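Local coordinates for oxidoreductase protein (Agrobacterium radiobacter, PDB 5UI9) that probably catalyses NAD-dependent oxidation or reduction of a small hydroxy acid, binding NAD+ together with (2S)-2,3-dihydroxy-2-methylpropanoic acid, at residues P93-K98 and Q300-R305; K137-S142 and L263-P268; T201-P206 and G210-T215; L236-F241 and L257-R262. One frame throughout, in Å; residues are numbered along the deposited sequence.

In the fold
The chain pairs an NAD-binding Rossmann domain with a GFO/IDH/MocA C-terminal domain, and the contacts are shared between them. Contact 1 sets helix 289-308 against strand 94-97 of the Rossmann sheet; Lys-98, just past this strand, meets both NAD and the bound acid. Contacts 2, 3 and 4 all reach the large mixed sheet of the second domain. Contact 2 sits on strand 262-266, next to strand 253-258, which leads into contact 4; the centres of contacts 2 and 4 are about 20 Å apart. Contact 3, a hairpin, lies about 32 Å from contact 1 between centres. Contacts 3 and 4 both touch the second subunit. The side chains of Asp-212 in contact 3 and Pro-240 in contact 4 lie about 10 and 12 Å from the acid.

Contact 1: P93-K98 and Q300-R305; sequences PAICQK and QHWTDR. With NAD (nicotinamide-adenine-dinucleotide), chain C; 8A1 ((2S)-2,3-dihydroxy-2-methylpropanoic acid), chain D.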
# COMPACT_ATOMS: atom_id res chain seq x y z
N PRO A 93 -32.65 18.94 15.19
CA PRO A 93 -31.38 18.22 15.07
C PRO A 93 -31.38 17.24 13.89
O PRO A 93 -32.38 16.56 13.66
CB PRO A 93 -31.28 17.47 16.40
CG PRO A 93 -32.04 18.33 17.37
CD PRO A 93 -33.09 19.06 16.59
N ALA A 94 -30.26 17.18 13.17
CA ALA A 94 -30.21 16.49 11.89
C ALA A 94 -29.08 15.48 11.78
O ALA A 94 -27.94 15.76 12.17
CB ALA A 94 -30.08 17.51 10.76
N ILE A 95 -29.41 14.31 11.25
CA ILE A 95 -28.43 13.33 10.77
C ILE A 95 -28.46 13.38 9.24
O ILE A 95 -29.53 13.47 8.64
CB ILE A 95 -28.77 11.90 11.25
CG1 ILE A 95 -28.87 11.85 12.78
CG2 ILE A 95 -27.72 10.91 10.75
CD1 ILE A 95 -29.54 10.60 13.31
N CYS A 96 -27.28 13.30 8.63
CA CYS A 96 -27.15 13.36 7.17
C CYS A 96 -26.22 12.26 6.66
O CYS A 96 -25.10 12.11 7.15
CB CYS A 96 -26.61 14.71 6.74
SG CYS A 96 -26.70 14.94 4.96
N GLN A 97 -26.69 11.49 5.69
CA GLN A 97 -25.89 10.42 5.09
C GLN A 97 -24.68 10.94 4.33
O GLN A 97 -24.62 12.11 3.94
CB GLN A 97 -26.75 9.54 4.16
CG GLN A 97 -27.20 8.23 4.79
CD GLN A 97 -26.07 7.24 4.97
OE1 GLN A 97 -24.94 7.48 4.52
NE2 GLN A 97 -26.35 6.12 5.64
N LYS A 98 -23.70 10.06 4.12
CA LYS A 98 -22.59 10.34 3.21
C LYS A 98 -23.07 10.10 1.77
O LYS A 98 -24.10 9.45 1.58
CB LYS A 98 -21.32 9.51 3.51
CG LYS A 98 -21.45 8.03 3.87
CD LYS A 98 -22.00 7.13 2.77
CE LYS A 98 -21.10 7.07 1.54
NZ LYS A 98 -21.48 5.97 0.62
N GLN A 300 -27.48 4.62 17.93
CA GLN A 300 -27.47 4.66 19.40
C GLN A 300 -26.55 5.77 19.91
O GLN A 300 -26.89 6.45 20.89
CB GLN A 300 -27.03 3.32 20.01
CG GLN A 300 -27.29 3.21 21.52
CD GLN A 300 -28.76 3.23 21.85
OE1 GLN A 300 -29.48 2.30 21.51
NE2 GLN A 300 -29.23 4.29 22.49
N HIS A 301 -25.40 5.93 19.27
CA HIS A 301 -24.45 6.99 19.62
C HIS A 301 -25.12 8.36 19.47
O HIS A 301 -25.09 9.16 20.41
CB HIS A 301 -23.19 6.88 18.76
CG HIS A 301 -22.24 8.03 18.91
ND1 HIS A 301 -21.36 8.14 19.96
CD2 HIS A 301 -22.00 9.10 18.11
CE1 HIS A 301 -20.63 9.23 19.82
NE2 HIS A 301 -21.00 9.83 18.70
N TRP A 302 -25.74 8.61 18.32
CA TRP A 302 -26.52 9.84 18.09
C TRP A 302 -27.52 10.09 19.22
O TRP A 302 -27.57 11.19 19.78
CB TRP A 302 -27.27 9.77 16.76
CG TRP A 302 -28.36 10.82 16.62
CD1 TRP A 302 -29.70 10.65 16.87
CD2 TRP A 302 -28.20 12.18 16.21
NE1 TRP A 302 -30.38 11.83 16.66
CE2 TRP A 302 -29.48 12.79 16.24
CE3 TRP A 302 -27.10 12.95 15.82
CZ2 TRP A 302 -29.69 14.13 15.88
CZ3 TRP A 302 -27.30 14.29 15.47
CH2 TRP A 302 -28.59 14.86 15.50
N THR A 303 -28.32 9.07 19.52
CA THR A 303 -29.38 9.13 20.53
C THR A 303 -28.84 9.44 21.93
O THR A 303 -29.42 10.28 22.64
CB THR A 303 -30.18 7.82 20.54
OG1 THR A 303 -30.72 7.58 19.23
CG2 THR A 303 -31.32 7.86 21.57
N ASP A 304 -27.76 8.77 22.31
CA ASP A 304 -27.09 9.03 23.60
C ASP A 304 -26.60 10.47 23.67
O ASP A 304 -26.83 11.15 24.68
CB ASP A 304 -25.89 8.08 23.81
CG ASP A 304 -26.30 6.62 23.99
OD1 ASP A 304 -27.49 6.33 24.22
OD2 ASP A 304 -25.40 5.75 23.88
N ARG A 305 -25.93 10.92 22.61
CA ARG A 305 -25.36 12.28 22.56
C ARG A 305 -26.41 13.40 22.52
O ARG A 305 -26.22 14.46 23.14
CB ARG A 305 -24.39 12.42 21.38
CG ARG A 305 -23.09 11.64 21.57
CD ARG A 305 -22.23 12.23 22.68
NE ARG A 305 -20.94 11.55 22.78
CZ ARG A 305 -20.73 10.37 23.36
NH1 ARG A 305 -21.73 9.68 23.92
NH2 ARG A 305 -19.50 9.86 23.37
PA NAD C . -31.70 5.31 -3.09
O1A NAD C . -31.80 6.05 -4.41
O2A NAD C . -32.00 3.84 -3.03
O5B NAD C . -32.65 6.05 -2.03
C5B NAD C . -32.84 7.46 -2.01
C4B NAD C . -34.31 7.71 -1.74
O4B NAD C . -34.49 9.08 -1.41
C3B NAD C . -35.20 7.42 -2.94
O3B NAD C . -36.28 6.56 -2.54
C2B NAD C . -35.68 8.78 -3.42
O2B NAD C . -37.02 8.72 -3.92
C1B NAD C . -35.59 9.62 -2.15
N9A NAD C . -35.34 11.07 -2.31
C8A NAD C . -34.38 11.67 -3.03
N7A NAD C . -34.46 13.02 -2.88
C5A NAD C . -35.47 13.29 -2.04
C6A NAD C . -36.10 14.50 -1.44
N6A NAD C . -35.65 15.74 -1.72
N1A NAD C . -37.14 14.31 -0.59
C2A NAD C . -37.62 13.09 -0.28
N3A NAD C . -37.09 11.96 -0.79
C4A NAD C . -36.04 11.99 -1.65
O3 NAD C . -30.25 5.60 -2.47
PN NAD C . -29.52 4.62 -1.41
O1N NAD C . -28.79 3.52 -2.14
O2N NAD C . -30.48 4.26 -0.31
O5D NAD C . -28.41 5.64 -0.88
C5D NAD C . -28.80 6.82 -0.20
C4D NAD C . -27.58 7.41 0.49
O4D NAD C . -27.08 6.44 1.42
C3D NAD C . -26.46 7.71 -0.50
O3D NAD C . -25.94 9.03 -0.26
C2D NAD C . -25.41 6.64 -0.24
O2D NAD C . -24.08 7.11 -0.40
C1D NAD C . -25.68 6.25 1.22
N1N NAD C . -25.29 4.88 1.60
C2N NAD C . -24.62 4.75 2.76
C3N NAD C . -24.20 3.51 3.23
C7N NAD C . -23.45 3.46 4.53
O7N NAD C . -23.74 4.26 5.42
N7N NAD C . -22.49 2.55 4.72
C4N NAD C . -24.48 2.38 2.46
C5N NAD C . -25.19 2.53 1.27
C6N NAD C . -25.59 3.80 0.85
OXT 8A1 D . -21.38 1.38 2.38
C 8A1 D . -21.37 2.26 1.48
O 8A1 D . -21.37 3.48 1.74
CA 8A1 D . -21.34 1.83 0.03
CB 8A1 D . -19.87 1.83 -0.38
O1 8A1 D . -19.69 1.26 -1.68
O2 8A1 D . -22.08 2.77 -0.76
C3 8A1 D . -21.99 0.46 -0.13
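A chi1 of 165° swings the indole of Trp-302, on helix 289-308, away from its own backbone N and out to strand 94-97, where Ile-95, its CG1 beside the backbone N (chi1 -57°) and its chain extended to CD1, lays that longer branch over one face of the ring. Ile-95 CD1 stands 3.4 Å from the centroid of the five-membered ring of Trp-302, almost straight above it, in a CH-pi contact. Farther back, Ile-95 CG1 rests 3.5 Å from Trp-302 CD2, at the ring fusion. Pro-93 arrives at the rim instead, its CB 3.7 Å from Trp-302 CZ2. Phe-70 meets the ring edge-to-face, and Trp-24 and Met-122 also touch it.

Past Cys-96 the segment turns polar. Gln-97 NE2 donates to the carboxamide O7N of NAD at 3.2 Å. Lys-98 NZ donates to 8A1 O, on the carboxylate of the bound acid, at 2.7 Å. It also bonds to NAD O2D and makes a salt bridge to Asp-178. Both hydroxyls of the nicotinamide ribose, O2D and O3D, donate to Lys-98 O. The chemistry thus divides segment 93-98: apolar and CH-pi packing at Pro-93 and Ile-95 seats it against the helix, while Gln-97 and Lys-98 serve cofactor and ligand.

Contact 2: K137-S142 and L263-P268; sequences KAVLES and LEVTGP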
# COMPACT_ATOMS: atom_id res chain seq x y z
N LYS A 137 -8.67 0.80 16.83
CA LYS A 137 -8.55 2.05 17.60
C LYS A 137 -8.22 1.77 19.07
O LYS A 137 -7.30 2.38 19.62
CB LYS A 137 -9.84 2.87 17.48
CG LYS A 137 -9.83 4.21 18.21
CD LYS A 137 -8.70 5.11 17.74
CE LYS A 137 -8.96 6.56 18.09
NZ LYS A 137 -7.79 7.40 17.74
N ALA A 138 -8.95 0.84 19.69
CA ALA A 138 -8.76 0.52 21.11
C ALA A 138 -7.37 -0.03 21.38
O ALA A 138 -6.74 0.34 22.37
CB ALA A 138 -9.83 -0.44 21.60
N VAL A 139 -6.88 -0.91 20.51
CA VAL A 139 -5.51 -1.44 20.64
C VAL A 139 -4.47 -0.32 20.57
O VAL A 139 -3.56 -0.27 21.39
CB VAL A 139 -5.20 -2.51 19.55
CG1 VAL A 139 -3.72 -2.88 19.57
CG2 VAL A 139 -6.04 -3.76 19.76
N LEU A 140 -4.60 0.57 19.59
CA LEU A 140 -3.61 1.62 19.36
C LEU A 140 -3.61 2.65 20.49
O LEU A 140 -2.55 3.08 20.95
CB LEU A 140 -3.86 2.29 18.01
CG LEU A 140 -2.88 3.36 17.52
CD1 LEU A 140 -1.46 2.82 17.42
CD2 LEU A 140 -3.35 3.87 16.17
N GLU A 141 -4.81 3.04 20.94
CA GLU A 141 -4.98 3.94 22.09
C GLU A 141 -4.41 3.36 23.39
O GLU A 141 -3.91 4.11 24.24
CB GLU A 141 -6.46 4.29 22.29
CG GLU A 141 -7.10 5.12 21.17
CD GLU A 141 -7.58 6.50 21.61
OE1 GLU A 141 -8.82 6.70 21.68
OE2 GLU A 141 -6.73 7.38 21.88
N SER A 142 -4.47 2.04 23.55
CA SER A 142 -3.91 1.36 24.74
C SER A 142 -2.38 1.50 24.91
O SER A 142 -1.87 1.30 26.01
CB SER A 142 -4.27 -0.13 24.77
OG SER A 142 -3.42 -0.90 23.93
N LEU A 263 -7.45 -10.32 13.90
CA LEU A 263 -6.70 -9.18 14.42
C LEU A 263 -5.42 -9.67 15.11
O LEU A 263 -5.49 -10.23 16.21
CB LEU A 263 -7.58 -8.38 15.38
CG LEU A 263 -7.00 -7.14 16.08
CD1 LEU A 263 -6.44 -6.15 15.08
CD2 LEU A 263 -8.08 -6.49 16.93
N GLU A 264 -4.28 -9.46 14.45
CA GLU A 264 -2.97 -9.80 15.00
C GLU A 264 -2.33 -8.57 15.60
O GLU A 264 -2.12 -7.58 14.90
CB GLU A 264 -2.03 -10.32 13.91
CG GLU A 264 -1.90 -11.82 13.85
CD GLU A 264 -0.90 -12.27 12.80
OE1 GLU A 264 0.18 -11.65 12.67
OE2 GLU A 264 -1.22 -13.25 12.10
N VAL A 265 -2.01 -8.64 16.89
CA VAL A 265 -1.33 -7.56 17.58
C VAL A 265 -0.06 -8.16 18.17
O VAL A 265 -0.14 -9.11 18.94
CB VAL A 265 -2.18 -6.98 18.72
CG1 VAL A 265 -1.40 -5.92 19.50
CG2 VAL A 265 -3.49 -6.43 18.18
N THR A 266 1.10 -7.61 17.80
CA THR A 266 2.36 -8.03 18.42
C THR A 266 3.00 -6.81 19.08
O THR A 266 3.06 -5.74 18.48
CB THR A 266 3.35 -8.71 17.43
OG1 THR A 266 4.02 -7.72 16.64
CG2 THR A 266 2.63 -9.70 16.52
N GLY A 267 3.44 -6.99 20.32
CA GLY A 267 4.04 -5.93 21.12
C GLY A 267 5.22 -6.48 21.91
O GLY A 267 5.67 -7.60 21.66
N PRO A 268 5.73 -5.69 22.87
CA PRO A 268 6.88 -6.12 23.68
C PRO A 268 6.70 -7.47 24.41
O PRO A 268 7.67 -8.22 24.55
CB PRO A 268 7.06 -4.97 24.68
CG PRO A 268 6.46 -3.78 23.99
CD PRO A 268 5.30 -4.32 23.22
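Val-139, on the last part of helix 131-141, packs against Val-265 of strand 262-266, and this pair is the tight part of the contact. The two valines run antiparallel past one another, methyl against methyl: Val-139 CG1 lies 3.8 Å from Val-265 CG2 and equally close to Val-265 CG1. The first torsion of Val-139 (chi1 171°) points CG1 away from its own backbone N and brings it up against both methyls of Val-265. The other methyl, Val-139 CG2, sits 4.0 Å from Val-265 CG2 and has a looser neighbour in Leu-263, whose CD2 is 4.4 Å away. Ile-255 of the adjacent strand 253-258 touches both Val-139 and Leu-263 and continues the apolar patch.

Beyond the valines the two segments part. Ser-142, exposed, folds its OG back to donate to Val-139 O at 2.6 Å, and that hydroxyl also pairs with Ala-144 N. Pro-268 lies at the surface too, past the end of the strand. What remains is a small apolar seam, typical of a helix laid on one face of a beta sheet, here the mixed sheet of the GFO/IDH/MocA C-terminal domain.

Contact 3: T201-P206 and G210-T215; sequences TKRVNP and GEDVAT
Lys-202 faces both Asp-212 and Val-213 across a beta hairpin, which makes a classic beta bulge at the loop end of strands 194-202 and 213-220. The backbone bonds define it. Lys-202 N donates to Val-213 O at 3.1 Å, while Lys-202 O accepts from two amides, Val-213 N and Asp-212 N. Thr-201 and Ala-214 form the neighbouring non-hydrogen-bonded pair.

Side chain to backbone bonds tie the loop beyond the bulge. Asp-212 has its CG between the backbone N and the carbonyl carbon (chi1 58°), which turns the carboxylate onto two successive amides. Val-204 N reaches OD1 of Asp-212 at 2.8 Å in a nearly straight bond (170°), and Asn-205 N reaches Asp-212 OD2 at 2.9 Å, each oxygen being met on its syn side. With both oxygens held, rotation of the carboxylate is restrained. Within its own segment, Arg-203 NH1 donates to Asn-205 O.

Apolar packing is lighter: Val-204 CG2 meets Val-213 CG2 at 3.8 Å, and Thr-201 CB touches Glu-211 CG. Arg-203 lies alongside the other segment, its CD 3.1 Å from Gly-210 O, a close approach without a bond. The carboxylate of Glu-211 itself leads off to Tyr-330 and to the amides of Phe-174 and Ile-176. Toward the dimer partner, Lys-202 NZ donates to Phe-149 O of the second subunit. On the loop side, Asn-205 OD1 accepts from Lys-207 N, and a water accepts from Asn-205 ND2 at 3.1 Å and donates to Asp-212 OD2 at 2.9 Å.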
# COMPACT_ATOMS: atom_id res chain seq x y z
N THR A 201 -6.15 7.74 -9.75
CA THR A 201 -7.40 7.03 -10.05
C THR A 201 -7.41 6.47 -11.46
O THR A 201 -6.71 6.97 -12.34
CB THR A 201 -8.62 7.96 -9.95
OG1 THR A 201 -8.51 8.99 -10.94
CG2 THR A 201 -8.73 8.58 -8.57
N LYS A 202 -8.23 5.44 -11.67
CA LYS A 202 -8.53 4.94 -13.00
C LYS A 202 -9.87 4.21 -13.04
O LYS A 202 -10.45 3.89 -11.99
CB LYS A 202 -7.41 4.02 -13.50
CG LYS A 202 -7.16 2.78 -12.66
CD LYS A 202 -6.34 1.75 -13.42
CE LYS A 202 -4.91 2.22 -13.68
NZ LYS A 202 -4.14 2.50 -12.43
N ARG A 203 -10.35 3.97 -14.25
CA ARG A 203 -11.55 3.18 -14.49
C ARG A 203 -11.18 1.88 -15.18
O ARG A 203 -10.65 1.91 -16.27
CB ARG A 203 -12.56 3.95 -15.34
CG ARG A 203 -13.89 3.22 -15.51
CD ARG A 203 -14.94 4.12 -16.13
NE ARG A 203 -14.56 4.61 -17.45
CZ ARG A 203 -14.69 3.93 -18.59
NH1 ARG A 203 -15.19 2.69 -18.62
NH2 ARG A 203 -14.31 4.50 -19.73
N VAL A 204 -11.43 0.76 -14.52
CA VAL A 204 -11.23 -0.57 -15.09
C VAL A 204 -12.53 -1.13 -15.70
O VAL A 204 -12.54 -1.60 -16.83
CB VAL A 204 -10.67 -1.55 -14.03
CG1 VAL A 204 -10.48 -2.95 -14.63
CG2 VAL A 204 -9.37 -1.02 -13.46
N ASN A 205 -13.62 -1.07 -14.93
CA ASN A 205 -14.92 -1.63 -15.34
C ASN A 205 -15.46 -0.86 -16.56
O ASN A 205 -15.71 0.34 -16.47
CB ASN A 205 -15.90 -1.56 -14.17
CG ASN A 205 -17.20 -2.33 -14.40
OD1 ASN A 205 -17.60 -2.60 -15.53
ND2 ASN A 205 -17.86 -2.68 -13.30
N PRO A 206 -15.66 -1.56 -17.70
CA PRO A 206 -16.19 -0.88 -18.89
C PRO A 206 -17.68 -0.48 -18.82
O PRO A 206 -18.10 0.35 -19.61
CB PRO A 206 -15.95 -1.89 -20.01
CG PRO A 206 -15.96 -3.22 -19.34
CD PRO A 206 -15.44 -3.00 -17.94
N GLY A 210 -17.52 6.24 -13.97
CA GLY A 210 -16.58 6.84 -13.01
C GLY A 210 -15.41 5.96 -12.65
O GLY A 210 -15.32 4.82 -13.09
N GLU A 211 -14.50 6.51 -11.84
CA GLU A 211 -13.30 5.80 -11.40
C GLU A 211 -13.65 4.72 -10.38
O GLU A 211 -14.39 4.98 -9.43
CB GLU A 211 -12.22 6.78 -10.88
CG GLU A 211 -12.25 7.17 -9.40
CD GLU A 211 -13.49 7.93 -8.95
OE1 GLU A 211 -14.25 8.45 -9.80
OE2 GLU A 211 -13.71 8.02 -7.72
N ASP A 212 -13.14 3.51 -10.58
CA ASP A 212 -13.40 2.40 -9.65
C ASP A 212 -12.16 1.89 -8.93
O ASP A 212 -12.22 0.88 -8.24
CB ASP A 212 -14.15 1.25 -10.34
CG ASP A 212 -13.42 0.69 -11.54
OD1 ASP A 212 -12.37 1.24 -11.92
OD2 ASP A 212 -13.90 -0.30 -12.12
N VAL A 213 -11.04 2.60 -9.10
CA VAL A 213 -9.79 2.27 -8.43
C VAL A 213 -9.16 3.60 -8.03
O VAL A 213 -9.10 4.52 -8.84
CB VAL A 213 -8.82 1.49 -9.35
CG1 VAL A 213 -7.56 1.12 -8.59
CG2 VAL A 213 -9.50 0.24 -9.91
N ALA A 214 -8.72 3.69 -6.78
CA ALA A 214 -8.07 4.89 -6.27
C ALA A 214 -7.00 4.50 -5.27
O ALA A 214 -7.22 3.65 -4.40
CB ALA A 214 -9.09 5.82 -5.63
N THR A 215 -5.84 5.14 -5.40
CA THR A 215 -4.70 4.90 -4.53
C THR A 215 -4.23 6.26 -4.02
O THR A 215 -3.93 7.15 -4.82
CB THR A 215 -3.58 4.17 -5.29
OG1 THR A 215 -4.12 2.97 -5.87
CG2 THR A 215 -2.45 3.79 -4.37
O HOH W 1 -16.11 -1.77 -10.86

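Contact 4: L236-F241 and L257-R262; sequences LGTEPF and LSQGYR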
# COMPACT_ATOMS: atom_id res chain seq x y z
N LEU A 236 -11.05 -11.54 -6.31
CA LEU A 236 -10.38 -12.45 -5.38
C LEU A 236 -11.17 -13.74 -5.24
O LEU A 236 -12.37 -13.76 -5.46
CB LEU A 236 -10.26 -11.78 -4.01
CG LEU A 236 -9.29 -10.59 -3.94
CD1 LEU A 236 -9.65 -9.68 -2.78
CD2 LEU A 236 -7.85 -11.08 -3.82
N GLY A 237 -10.48 -14.81 -4.86
CA GLY A 237 -11.12 -16.13 -4.66
C GLY A 237 -12.23 -16.07 -3.61
O GLY A 237 -13.29 -16.66 -3.79
N THR A 238 -11.98 -15.35 -2.53
CA THR A 238 -13.01 -15.07 -1.52
C THR A 238 -13.31 -13.59 -1.57
O THR A 238 -12.40 -12.77 -1.36
CB THR A 238 -12.53 -15.44 -0.11
OG1 THR A 238 -12.18 -16.82 -0.09
CG2 THR A 238 -13.63 -15.16 0.94
N GLU A 239 -14.57 -13.24 -1.83
CA GLU A 239 -15.01 -11.85 -1.87
C GLU A 239 -14.96 -11.23 -0.47
O GLU A 239 -15.72 -11.65 0.40
CB GLU A 239 -16.43 -11.76 -2.46
CG GLU A 239 -17.06 -10.36 -2.48
CD GLU A 239 -16.13 -9.29 -3.02
OE1 GLU A 239 -15.66 -9.43 -4.17
OE2 GLU A 239 -15.85 -8.31 -2.30
N PRO A 240 -14.08 -10.24 -0.24
CA PRO A 240 -13.98 -9.68 1.11
C PRO A 240 -15.03 -8.63 1.53
O PRO A 240 -15.00 -8.21 2.68
CB PRO A 240 -12.59 -9.02 1.10
CG PRO A 240 -12.44 -8.57 -0.29
CD PRO A 240 -13.05 -9.66 -1.13
N PHE A 241 -15.93 -8.21 0.62
CA PHE A 241 -16.90 -7.14 0.93
C PHE A 241 -17.64 -7.43 2.25
O PHE A 241 -18.12 -8.56 2.41
CB PHE A 241 -17.90 -6.97 -0.23
CG PHE A 241 -18.96 -5.91 0.01
CD1 PHE A 241 -20.15 -6.23 0.65
CD2 PHE A 241 -18.77 -4.60 -0.42
CE1 PHE A 241 -21.13 -5.27 0.88
CE2 PHE A 241 -19.73 -3.63 -0.19
CZ PHE A 241 -20.92 -3.96 0.45
N LEU A 257 -4.94 -6.26 10.79
CA LEU A 257 -6.33 -6.67 10.64
C LEU A 257 -6.48 -7.23 9.24
O LEU A 257 -6.43 -6.48 8.27
CB LEU A 257 -7.28 -5.48 10.86
CG LEU A 257 -8.77 -5.72 10.59
CD1 LEU A 257 -9.30 -6.85 11.45
CD2 LEU A 257 -9.55 -4.43 10.86
N SER A 258 -6.66 -8.55 9.15
CA SER A 258 -6.67 -9.27 7.87
C SER A 258 -8.06 -9.86 7.61
O SER A 258 -8.94 -9.81 8.47
CB SER A 258 -5.60 -10.35 7.87
OG SER A 258 -5.84 -11.30 8.88
N GLN A 259 -8.23 -10.40 6.40
CA GLN A 259 -9.50 -10.98 5.93
C GLN A 259 -10.12 -11.94 6.96
O GLN A 259 -9.41 -12.70 7.59
CB GLN A 259 -9.28 -11.70 4.58
CG GLN A 259 -10.27 -12.79 4.17
CD GLN A 259 -11.43 -12.29 3.33
OE1 GLN A 259 -11.26 -11.97 2.15
NE2 GLN A 259 -12.63 -12.25 3.92
N GLY A 260 -11.44 -11.91 7.08
CA GLY A 260 -12.16 -12.72 8.06
C GLY A 260 -12.12 -12.15 9.47
O GLY A 260 -12.35 -12.88 10.43
N TYR A 261 -11.82 -10.85 9.59
CA TYR A 261 -11.78 -10.12 10.86
C TYR A 261 -10.76 -10.65 11.88
O TYR A 261 -10.97 -10.56 13.09
CB TYR A 261 -13.17 -10.05 11.49
CG TYR A 261 -14.21 -9.55 10.53
CD1 TYR A 261 -14.27 -8.21 10.19
CD2 TYR A 261 -15.15 -10.42 9.96
CE1 TYR A 261 -15.22 -7.73 9.31
CE2 TYR A 261 -16.11 -9.95 9.06
CZ TYR A 261 -16.15 -8.60 8.75
OH TYR A 261 -17.08 -8.10 7.87
N ARG A 262 -9.66 -11.20 11.38
CA ARG A 262 -8.59 -11.68 12.24
C ARG A 262 -7.68 -10.52 12.60
O ARG A 262 -7.18 -9.82 11.72
CB ARG A 262 -7.82 -12.78 11.53
CG ARG A 262 -6.83 -13.48 12.45
CD ARG A 262 -6.43 -14.85 11.92
NE ARG A 262 -5.46 -14.78 10.82
CZ ARG A 262 -4.15 -14.58 10.95
NH1 ARG A 262 -3.59 -14.40 12.15
NH2 ARG A 262 -3.38 -14.54 9.86
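Gln-259 reaches from the turn between strands 253-258 and 262-266 to Pro-240 and Thr-238 in the loop 236-241. Its CB points toward that loop, and CG, on the far side from the residue's own N (chi1 157°), carries the chain outward; neither atom comes close to the other segment. A bend at chi2 (92°) then brings the amide against the proline. Gln-259 CD lies 4.1 Å from Pro-240 CB. OE1 makes the nearest approach, 3.4 Å from Pro-240 CB and 3.7 Å from Pro-240 CA. The same oxygen is 3.8 Å from Thr-238 O, a pairing of two acceptors that offers no bond, and 4.2 Å from Thr-238 CG2. At the end of the chain, Gln-259 NE2 lies 4.0 Å from Pro-240 CA.

Each segment has bonds of its own. In the turn, Tyr-261 and Arg-262 both face Ser-258, a G1 beta bulge, with Ser-258 N donating to Arg-262 O at 2.9 Å, and Gly-260 N is hydrogen-bonded to Glu-243 OE2. In the loop, Glu-239 OE2 accepts from Phe-241 N at 2.9 Å, on its anti side, and is also hydrogen-bonded to Ser-157, while OE1 takes Gly-158 N. Phe-241 points away from the turn, stacking on Phe-159 and meeting Trp-288, a residue of the acid pocket, edge-to-face. Across the contact the amide of Gln-259 thus offers van der Waals contact to Pro-240, with Thr-238 a loose neighbour. This implies a weak touch, partly buried, between an exposed glutamine and a buried proline, consistent with two segments shaped largely by their own bonds.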